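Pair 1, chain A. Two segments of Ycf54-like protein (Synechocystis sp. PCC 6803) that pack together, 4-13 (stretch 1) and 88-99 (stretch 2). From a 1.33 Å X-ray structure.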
# COMPACT_ATOMS: atom_id res chain seq x y z
N MET A 4 -16.75 7.58 0.91
CA MET A 4 -15.96 6.30 0.87
C MET A 4 -15.33 6.07 -0.50
O MET A 4 -15.94 6.34 -1.53
CB MET A 4 -16.82 5.09 1.26
CG MET A 4 -17.25 5.08 2.71
SD MET A 4 -18.16 3.60 3.20
CE MET A 4 -16.84 2.40 3.37
N ALA A 5 -14.10 5.58 -0.49
CA ALA A 5 -13.35 5.25 -1.71
C ALA A 5 -12.83 3.82 -1.63
O ALA A 5 -12.69 3.25 -0.53
CB ALA A 5 -12.19 6.22 -1.83
N THR A 6 -12.52 3.24 -2.78
CA THR A 6 -11.83 1.96 -2.88
C THR A 6 -10.33 2.21 -2.90
O THR A 6 -9.80 2.94 -3.73
CB THR A 6 -12.21 1.13 -4.13
OG1 THR A 6 -13.63 0.96 -4.19
CG2 THR A 6 -11.59 -0.24 -4.11
N TYR A 7 -9.67 1.54 -1.96
CA TYR A 7 -8.23 1.52 -1.88
C TYR A 7 -7.70 0.17 -2.30
O TYR A 7 -8.25 -0.87 -1.95
CB TYR A 7 -7.75 1.80 -0.43
CG TYR A 7 -8.10 3.21 0.00
CD1 TYR A 7 -9.38 3.55 0.42
CD2 TYR A 7 -7.15 4.22 -0.04
CE1 TYR A 7 -9.71 4.86 0.75
CE2 TYR A 7 -7.47 5.52 0.29
CZ TYR A 7 -8.75 5.83 0.68
OH TYR A 7 -9.07 7.14 1.02
N TYR A 8 -6.60 0.19 -3.06
CA TYR A 8 -5.94 -1.00 -3.53
C TYR A 8 -4.60 -1.06 -2.84
O TYR A 8 -3.99 -0.02 -2.61
CB TYR A 8 -5.76 -0.93 -5.07
CG TYR A 8 -7.05 -0.71 -5.78
CD1 TYR A 8 -7.89 -1.76 -6.06
CD2 TYR A 8 -7.47 0.57 -6.10
CE1 TYR A 8 -9.12 -1.55 -6.64
CE2 TYR A 8 -8.70 0.80 -6.68
CZ TYR A 8 -9.54 -0.26 -6.94
OH TYR A 8 -10.77 -0.05 -7.52
N TYR A 9 -4.12 -2.26 -2.53
CA TYR A 9 -2.86 -2.39 -1.83
C TYR A 9 -2.01 -3.52 -2.38
O TYR A 9 -2.52 -4.53 -2.89
CB TYR A 9 -3.05 -2.57 -0.30
CG TYR A 9 -3.65 -3.90 0.10
CD1 TYR A 9 -2.84 -5.03 0.25
CD2 TYR A 9 -5.02 -4.06 0.26
CE1 TYR A 9 -3.39 -6.26 0.55
CE2 TYR A 9 -5.58 -5.29 0.60
CZ TYR A 9 -4.75 -6.40 0.73
OH TYR A 9 -5.30 -7.62 1.02
N ALA A 10 -0.71 -3.32 -2.17
CA ALA A 10 0.30 -4.36 -2.32
C ALA A 10 1.07 -4.41 -0.99
O ALA A 10 1.66 -3.42 -0.60
CB ALA A 10 1.24 -4.03 -3.48
N LEU A 11 1.02 -5.55 -0.32
CA LEU A 11 1.65 -5.73 0.99
C LEU A 11 2.91 -6.56 0.86
O LEU A 11 2.88 -7.63 0.27
CB LEU A 11 0.67 -6.46 1.89
CG LEU A 11 1.11 -6.58 3.35
CD1 LEU A 11 0.91 -5.29 4.09
CD2 LEU A 11 0.30 -7.67 4.02
N ALA A 12 3.99 -6.05 1.40
CA ALA A 12 5.29 -6.67 1.38
C ALA A 12 5.79 -6.84 2.82
O ALA A 12 5.30 -6.19 3.74
CB ALA A 12 6.28 -5.76 0.66
N SER A 13 6.84 -7.65 2.99
CA SER A 13 7.60 -7.61 4.22
C SER A 13 8.48 -6.37 4.21
O SER A 13 8.89 -5.88 3.17
CB SER A 13 8.46 -8.87 4.38
OG SER A 13 9.52 -8.87 3.42
N TYR A 88 6.66 -10.20 -5.40
CA TYR A 88 6.54 -10.86 -4.09
C TYR A 88 5.78 -9.94 -3.09
O TYR A 88 6.35 -9.40 -2.14
CB TYR A 88 7.91 -11.32 -3.56
CG TYR A 88 7.80 -12.21 -2.35
CD1 TYR A 88 7.14 -13.41 -2.42
CD2 TYR A 88 8.33 -11.82 -1.11
CE1 TYR A 88 7.03 -14.25 -1.33
CE2 TYR A 88 8.21 -12.64 -0.00
CZ TYR A 88 7.55 -13.85 -0.10
OH TYR A 88 7.39 -14.69 0.99
N VAL A 89 4.50 -9.77 -3.38
CA VAL A 89 3.56 -8.98 -2.62
C VAL A 89 2.20 -9.67 -2.61
O VAL A 89 1.83 -10.35 -3.57
CB VAL A 89 3.41 -7.55 -3.19
CG1 VAL A 89 4.68 -6.77 -3.00
CG2 VAL A 89 2.99 -7.59 -4.63
N LEU A 90 1.44 -9.42 -1.54
CA LEU A 90 0.04 -9.82 -1.44
C LEU A 90 -0.80 -8.62 -1.84
O LEU A 90 -0.51 -7.51 -1.41
CB LEU A 90 -0.30 -10.21 0.00
CG LEU A 90 0.40 -11.48 0.46
CD1 LEU A 90 0.42 -11.54 1.99
CD2 LEU A 90 -0.27 -12.70 -0.15
N THR A 91 -1.81 -8.79 -2.67
CA THR A 91 -2.59 -7.65 -3.13
C THR A 91 -4.06 -7.82 -2.78
O THR A 91 -4.54 -8.92 -2.52
CB THR A 91 -2.48 -7.45 -4.64
OG1 THR A 91 -2.98 -8.60 -5.31
CG2 THR A 91 -1.03 -7.21 -5.04
N GLY A 92 -4.76 -6.70 -2.77
CA GLY A 92 -6.18 -6.71 -2.49
C GLY A 92 -6.74 -5.31 -2.51
O GLY A 92 -6.10 -4.38 -2.99
N GLU A 93 -7.95 -5.17 -1.99
CA GLU A 93 -8.64 -3.89 -1.99
C GLU A 93 -9.59 -3.84 -0.81
O GLU A 93 -9.97 -4.87 -0.26
CB GLU A 93 -9.42 -3.66 -3.28
CG GLU A 93 -10.61 -4.56 -3.46
CD GLU A 93 -11.25 -4.41 -4.82
OE1 GLU A 93 -12.42 -3.96 -4.88
OE2 GLU A 93 -10.58 -4.72 -5.83
N PHE A 94 -9.99 -2.63 -0.47
CA PHE A 94 -10.94 -2.40 0.61
C PHE A 94 -11.57 -1.03 0.45
O PHE A 94 -11.01 -0.15 -0.19
CB PHE A 94 -10.28 -2.53 1.99
CG PHE A 94 -9.14 -1.59 2.22
CD1 PHE A 94 -9.35 -0.30 2.64
CD2 PHE A 94 -7.83 -2.01 2.04
CE1 PHE A 94 -8.29 0.57 2.88
CE2 PHE A 94 -6.76 -1.15 2.28
CZ PHE A 94 -6.97 0.13 2.68
N GLU A 95 -12.75 -0.84 1.01
CA GLU A 95 -13.40 0.45 1.04
C GLU A 95 -13.09 1.14 2.38
O GLU A 95 -13.04 0.51 3.45
CB GLU A 95 -14.92 0.29 0.88
CG GLU A 95 -15.34 -0.59 -0.28
CD GLU A 95 -15.09 0.05 -1.61
OE1 GLU A 95 -15.57 1.19 -1.81
OE2 GLU A 95 -14.44 -0.61 -2.47
N ALA A 96 -12.93 2.46 2.35
CA ALA A 96 -12.68 3.23 3.57
C ALA A 96 -13.06 4.68 3.33
O ALA A 96 -13.07 5.12 2.17
CB ALA A 96 -11.23 3.15 3.98
N PRO A 97 -13.35 5.44 4.40
CA PRO A 97 -13.38 4.99 5.77
C PRO A 97 -14.57 4.11 6.10
O PRO A 97 -15.65 4.29 5.56
CB PRO A 97 -13.52 6.30 6.55
CG PRO A 97 -14.30 7.17 5.65
CD PRO A 97 -13.72 6.86 4.29
N SER A 98 -14.35 3.19 7.02
CA SER A 98 -15.38 2.32 7.56
C SER A 98 -15.11 2.14 9.07
O SER A 98 -14.08 2.60 9.59
CB SER A 98 -15.31 0.96 6.85
OG SER A 98 -14.09 0.31 7.21
N ASP A 99 -16.00 1.43 9.76
CA ASP A 99 -15.76 1.14 11.17
C ASP A 99 -14.45 0.40 11.35
O ASP A 99 -13.68 0.71 12.26
CB ASP A 99 -16.87 0.27 11.79
CG ASP A 99 -18.06 1.05 12.16
OD1 ASP A 99 -18.24 2.19 11.68
OD2 ASP A 99 -18.83 0.51 13.00
O HOH W 1 -11.47 7.71 1.83
O HOH W 2 -3.85 -9.70 0.16
O HOH W 3 7.12 -9.30 0.60

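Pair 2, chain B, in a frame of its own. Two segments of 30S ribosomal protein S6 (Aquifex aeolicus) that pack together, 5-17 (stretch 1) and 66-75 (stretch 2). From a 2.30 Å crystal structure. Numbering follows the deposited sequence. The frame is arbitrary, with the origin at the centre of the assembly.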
# COMPACT_ATOMS: atom_id res chain seq x y z
N LYS B 5 -23.90 -1.57 -1.01
CA LYS B 5 -23.25 -0.74 -0.02
C LYS B 5 -22.15 -0.00 -0.76
O LYS B 5 -21.50 -0.60 -1.61
CB LYS B 5 -22.64 -1.64 1.05
CG LYS B 5 -22.04 -0.93 2.25
CD LYS B 5 -21.61 -1.95 3.29
CE LYS B 5 -21.22 -1.30 4.62
NZ LYS B 5 -20.23 -2.14 5.38
N THR B 6 -21.93 1.28 -0.47
CA THR B 6 -20.83 2.02 -1.11
C THR B 6 -19.56 2.07 -0.24
O THR B 6 -18.48 2.40 -0.73
CB THR B 6 -21.25 3.43 -1.56
OG1 THR B 6 -21.44 4.29 -0.42
CG2 THR B 6 -22.53 3.37 -2.42
N LEU B 7 -19.68 1.75 1.04
CA LEU B 7 -18.51 1.52 1.88
C LEU B 7 -17.84 0.23 1.40
O LEU B 7 -18.43 -0.85 1.50
CB LEU B 7 -18.90 1.42 3.36
CG LEU B 7 -17.83 1.62 4.45
CD1 LEU B 7 -17.36 0.29 5.02
CD2 LEU B 7 -16.65 2.43 3.93
N ARG B 8 -16.64 0.37 0.84
CA ARG B 8 -15.86 -0.76 0.31
C ARG B 8 -14.55 -0.93 1.04
O ARG B 8 -14.01 0.03 1.59
CB ARG B 8 -15.59 -0.59 -1.18
CG ARG B 8 -16.43 -1.48 -2.10
CD ARG B 8 -17.56 -0.74 -2.79
NE ARG B 8 -17.90 -1.35 -4.08
CZ ARG B 8 -19.06 -1.20 -4.73
NH1 ARG B 8 -20.05 -0.46 -4.23
NH2 ARG B 8 -19.23 -1.82 -5.90
N TYR B 9 -14.04 -2.17 1.02
CA TYR B 9 -12.82 -2.54 1.71
C TYR B 9 -11.73 -2.91 0.69
O TYR B 9 -11.98 -3.58 -0.33
CB TYR B 9 -13.07 -3.68 2.71
CG TYR B 9 -14.11 -3.31 3.74
CD1 TYR B 9 -15.47 -3.38 3.43
CD2 TYR B 9 -13.75 -2.88 5.00
CE1 TYR B 9 -16.44 -3.03 4.36
CE2 TYR B 9 -14.71 -2.53 5.93
CZ TYR B 9 -16.05 -2.60 5.61
OH TYR B 9 -17.02 -2.25 6.53
N TYR B 10 -10.52 -2.43 0.96
CA TYR B 10 -9.40 -2.59 0.04
C TYR B 10 -8.15 -2.96 0.79
O TYR B 10 -8.00 -2.67 1.99
CB TYR B 10 -9.17 -1.31 -0.76
CG TYR B 10 -10.37 -0.81 -1.57
CD1 TYR B 10 -10.61 -1.29 -2.85
CD2 TYR B 10 -11.25 0.15 -1.06
CE1 TYR B 10 -11.70 -0.84 -3.60
CE2 TYR B 10 -12.32 0.61 -1.81
CZ TYR B 10 -12.55 0.10 -3.07
OH TYR B 10 -13.62 0.54 -3.83
N GLU B 11 -7.25 -3.60 0.07
CA GLU B 11 -5.94 -3.94 0.57
C GLU B 11 -4.93 -3.47 -0.46
O GLU B 11 -5.14 -3.69 -1.66
CB GLU B 11 -5.81 -5.43 0.78
CG GLU B 11 -4.48 -5.84 1.34
CD GLU B 11 -4.47 -7.28 1.76
OE1 GLU B 11 -5.18 -7.62 2.73
OE2 GLU B 11 -3.74 -8.08 1.12
N THR B 12 -3.86 -2.81 0.01
CA THR B 12 -2.77 -2.31 -0.83
C THR B 12 -1.46 -2.91 -0.32
O THR B 12 -1.22 -2.96 0.87
CB THR B 12 -2.67 -0.77 -0.76
OG1 THR B 12 -3.87 -0.19 -1.26
CG2 THR B 12 -1.51 -0.25 -1.56
N VAL B 13 -0.65 -3.39 -1.24
CA VAL B 13 0.67 -3.90 -0.96
C VAL B 13 1.59 -3.18 -1.94
O VAL B 13 1.30 -3.12 -3.13
CB VAL B 13 0.78 -5.43 -1.20
CG1 VAL B 13 2.18 -5.93 -0.93
CG2 VAL B 13 -0.22 -6.21 -0.38
N PHE B 14 2.70 -2.64 -1.43
CA PHE B 14 3.68 -1.98 -2.28
C PHE B 14 5.10 -2.26 -1.79
O PHE B 14 5.32 -2.61 -0.61
CB PHE B 14 3.40 -0.48 -2.38
CG PHE B 14 3.49 0.25 -1.07
CD1 PHE B 14 2.46 0.20 -0.16
CD2 PHE B 14 4.65 0.96 -0.73
CE1 PHE B 14 2.55 0.87 1.04
CE2 PHE B 14 4.74 1.62 0.48
CZ PHE B 14 3.70 1.58 1.36
N ALA B 15 6.05 -2.13 -2.73
CA ALA B 15 7.46 -2.47 -2.52
C ALA B 15 8.30 -1.23 -2.75
O ALA B 15 8.20 -0.59 -3.79
CB ALA B 15 7.90 -3.57 -3.48
N VAL B 16 9.11 -0.88 -1.75
CA VAL B 16 9.96 0.32 -1.77
C VAL B 16 11.39 -0.06 -2.16
O VAL B 16 11.89 -1.10 -1.71
CB VAL B 16 9.96 0.99 -0.40
CG1 VAL B 16 10.94 2.14 -0.35
CG2 VAL B 16 8.55 1.43 -0.03
N LYS B 17 12.05 0.76 -2.98
CA LYS B 17 13.38 0.39 -3.48
C LYS B 17 14.35 0.27 -2.29
O LYS B 17 14.20 0.98 -1.29
CB LYS B 17 13.90 1.30 -4.62
CG LYS B 17 14.10 2.75 -4.28
CD LYS B 17 14.84 3.52 -5.42
CE LYS B 17 14.10 3.50 -6.77
NZ LYS B 17 14.13 4.85 -7.49
N TYR B 66 8.65 -4.37 1.66
CA TYR B 66 7.23 -4.59 1.47
C TYR B 66 6.43 -4.14 2.65
O TYR B 66 6.71 -4.54 3.78
CB TYR B 66 6.93 -6.08 1.23
CG TYR B 66 7.12 -6.54 -0.20
CD1 TYR B 66 8.34 -7.00 -0.64
CD2 TYR B 66 6.07 -6.54 -1.10
CE1 TYR B 66 8.54 -7.44 -1.94
CE2 TYR B 66 6.25 -6.98 -2.40
CZ TYR B 66 7.49 -7.43 -2.81
OH TYR B 66 7.68 -7.87 -4.08
N PHE B 67 5.41 -3.32 2.37
CA PHE B 67 4.39 -2.94 3.33
C PHE B 67 3.00 -3.35 2.81
O PHE B 67 2.79 -3.45 1.61
CB PHE B 67 4.39 -1.42 3.59
CG PHE B 67 5.66 -0.88 4.20
CD1 PHE B 67 5.92 -1.02 5.55
CD2 PHE B 67 6.58 -0.19 3.42
CE1 PHE B 67 7.05 -0.53 6.10
CE2 PHE B 67 7.73 0.32 3.99
CZ PHE B 67 7.97 0.14 5.33
N LEU B 68 2.06 -3.53 3.74
CA LEU B 68 0.67 -3.88 3.44
C LEU B 68 -0.23 -3.05 4.32
O LEU B 68 0.01 -2.95 5.53
CB LEU B 68 0.42 -5.38 3.72
CG LEU B 68 -0.97 -5.98 3.42
CD1 LEU B 68 -0.82 -7.46 3.17
CD2 LEU B 68 -2.01 -5.70 4.53
N VAL B 69 -1.28 -2.47 3.71
CA VAL B 69 -2.29 -1.71 4.46
C VAL B 69 -3.71 -2.07 3.96
O VAL B 69 -3.94 -2.28 2.76
CB VAL B 69 -2.00 -0.16 4.42
CG1 VAL B 69 -2.30 0.44 3.08
CG2 VAL B 69 -2.77 0.59 5.53
N GLN B 70 -4.63 -2.24 4.90
CA GLN B 70 -6.04 -2.41 4.58
C GLN B 70 -6.78 -1.17 5.03
O GLN B 70 -6.39 -0.52 6.03
CB GLN B 70 -6.66 -3.64 5.22
CG GLN B 70 -5.93 -4.94 4.93
CD GLN B 70 -6.55 -6.11 5.66
OE1 GLN B 70 -7.09 -5.95 6.74
NE2 GLN B 70 -6.48 -7.30 5.05
N PHE B 71 -7.80 -0.83 4.28
CA PHE B 71 -8.56 0.38 4.54
C PHE B 71 -9.97 0.25 3.98
O PHE B 71 -10.25 -0.63 3.15
CB PHE B 71 -7.82 1.61 3.99
CG PHE B 71 -7.72 1.66 2.48
CD1 PHE B 71 -6.68 1.02 1.82
CD2 PHE B 71 -8.63 2.38 1.73
CE1 PHE B 71 -6.58 1.07 0.43
CE2 PHE B 71 -8.55 2.44 0.33
CZ PHE B 71 -7.50 1.78 -0.31
N LYS B 72 -10.86 1.11 4.49
CA LYS B 72 -12.23 1.19 3.99
C LYS B 72 -12.51 2.61 3.52
O LYS B 72 -11.93 3.56 4.02
CB LYS B 72 -13.24 0.70 5.04
CG LYS B 72 -13.32 1.50 6.35
CD LYS B 72 -14.45 0.91 7.24
CE LYS B 72 -14.43 1.42 8.68
NZ LYS B 72 -15.25 0.50 9.57
N THR B 73 -13.37 2.75 2.53
CA THR B 73 -13.71 4.07 2.00
C THR B 73 -15.00 4.06 1.20
O THR B 73 -15.34 3.05 0.59
CB THR B 73 -12.60 4.63 1.07
OG1 THR B 73 -12.86 6.00 0.77
CG2 THR B 73 -12.54 3.85 -0.23
N GLU B 74 -15.68 5.20 1.18
CA GLU B 74 -16.82 5.41 0.28
C GLU B 74 -16.38 6.08 -1.04
O GLU B 74 -17.18 6.22 -1.97
CB GLU B 74 -17.94 6.18 1.01
CG GLU B 74 -18.27 5.55 2.38
CD GLU B 74 -19.75 5.57 2.77
OE1 GLU B 74 -20.60 4.96 2.06
OE2 GLU B 74 -20.07 6.16 3.83
N ASN B 75 -15.10 6.45 -1.11
CA ASN B 75 -14.52 7.09 -2.29
C ASN B 75 -14.15 6.07 -3.35
O ASN B 75 -13.12 5.38 -3.24
CB ASN B 75 -13.28 7.87 -1.86
CG ASN B 75 -12.79 8.81 -2.93
OD1 ASN B 75 -13.12 8.67 -4.11
ND2 ASN B 75 -11.99 9.80 -2.51
O HOH W 4 -17.10 2.83 -2.75

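Both pairs are two antiparallel strands joined by a ladder of backbone hydrogen bonds, and 14 central residues superpose with an RMSD of 0.5 Å. In pair 1 the strands run at 153° to each other, in pair 2 at 164°. The register is the same: Tyr A7 faces Phe A94 as Tyr B10 faces Phe B71, each a hydrogen-bonded pair. Tyr A7 N donates to Phe A94 O at 2.8 Å, and Tyr B10 N to Phe B71 O, also at 2.8 Å. Between such pairs the CA atoms come closer, 4.2 Å for Tyr A8 and Glu A93 and 4.3 Å for Glu B11 and Gln B70.

The aromatic pair is the most faithfully repeated element. Tyrosine takes chi1 m and phenylalanine chi1 p in both, which lays the phenylalanine ring under the tyrosine CB: Tyr A7 CB approaches Phe A94 CE1 to 3.6 Å, and Tyr B10 CB approaches Phe B71 CZ to 3.5 Å. The rings are near parallel but slid apart, so the contact is CB over a ring face rather than ring upon ring. The next position on this face takes a small residue, Ala A96 or Thr B73, whose methyl meets the tyrosine ring: Tyr A7 CE1 lies 4.0 Å from Ala A96 CB, Tyr B10 CE2 3.6 Å from Thr B73 CG2.

One step the other way, the solutions part. Pair 1 sets Tyr A9 against Gly A92. With chi1 p, the tyrosine ring lies across the glycine, whose CA sits over the ring face, 3.8 Å from the centroid of the Tyr A9 ring; an ideal CB on Gly A92 would come within 2.5 Å of Tyr A9 OH. Pair 2 shares the volume between two branched residues, Thr B12 CB and Val B69 CG1 meeting at 4.0 Å. Large plus nothing and medium plus medium both fit the same backbone, although Gly A92 and Val B69 differ by 1.4 Å at CA.

The opposite face varies more freely. In pair 1, Thr A6 OG1 donates a very short hydrogen bond, 2.5 Å, to Glu A95 OE2; at the matching positions in pair 2, Tyr B9 CD2 packs on Lys B72 CB at 3.6 Å. The polar link there moves one pair along, where Gln B70 NE2 donates to Glu B11 OE1 at 2.7 Å. Its counterpart in pair 1 is a looser approach of Tyr A8 CE1 to Glu A93 OE2, 3.6 Å at the ring edge. The rule is to fix the aromatic pair with its rotamers and balance volumes beside it, while the other face accepts varied chemistry.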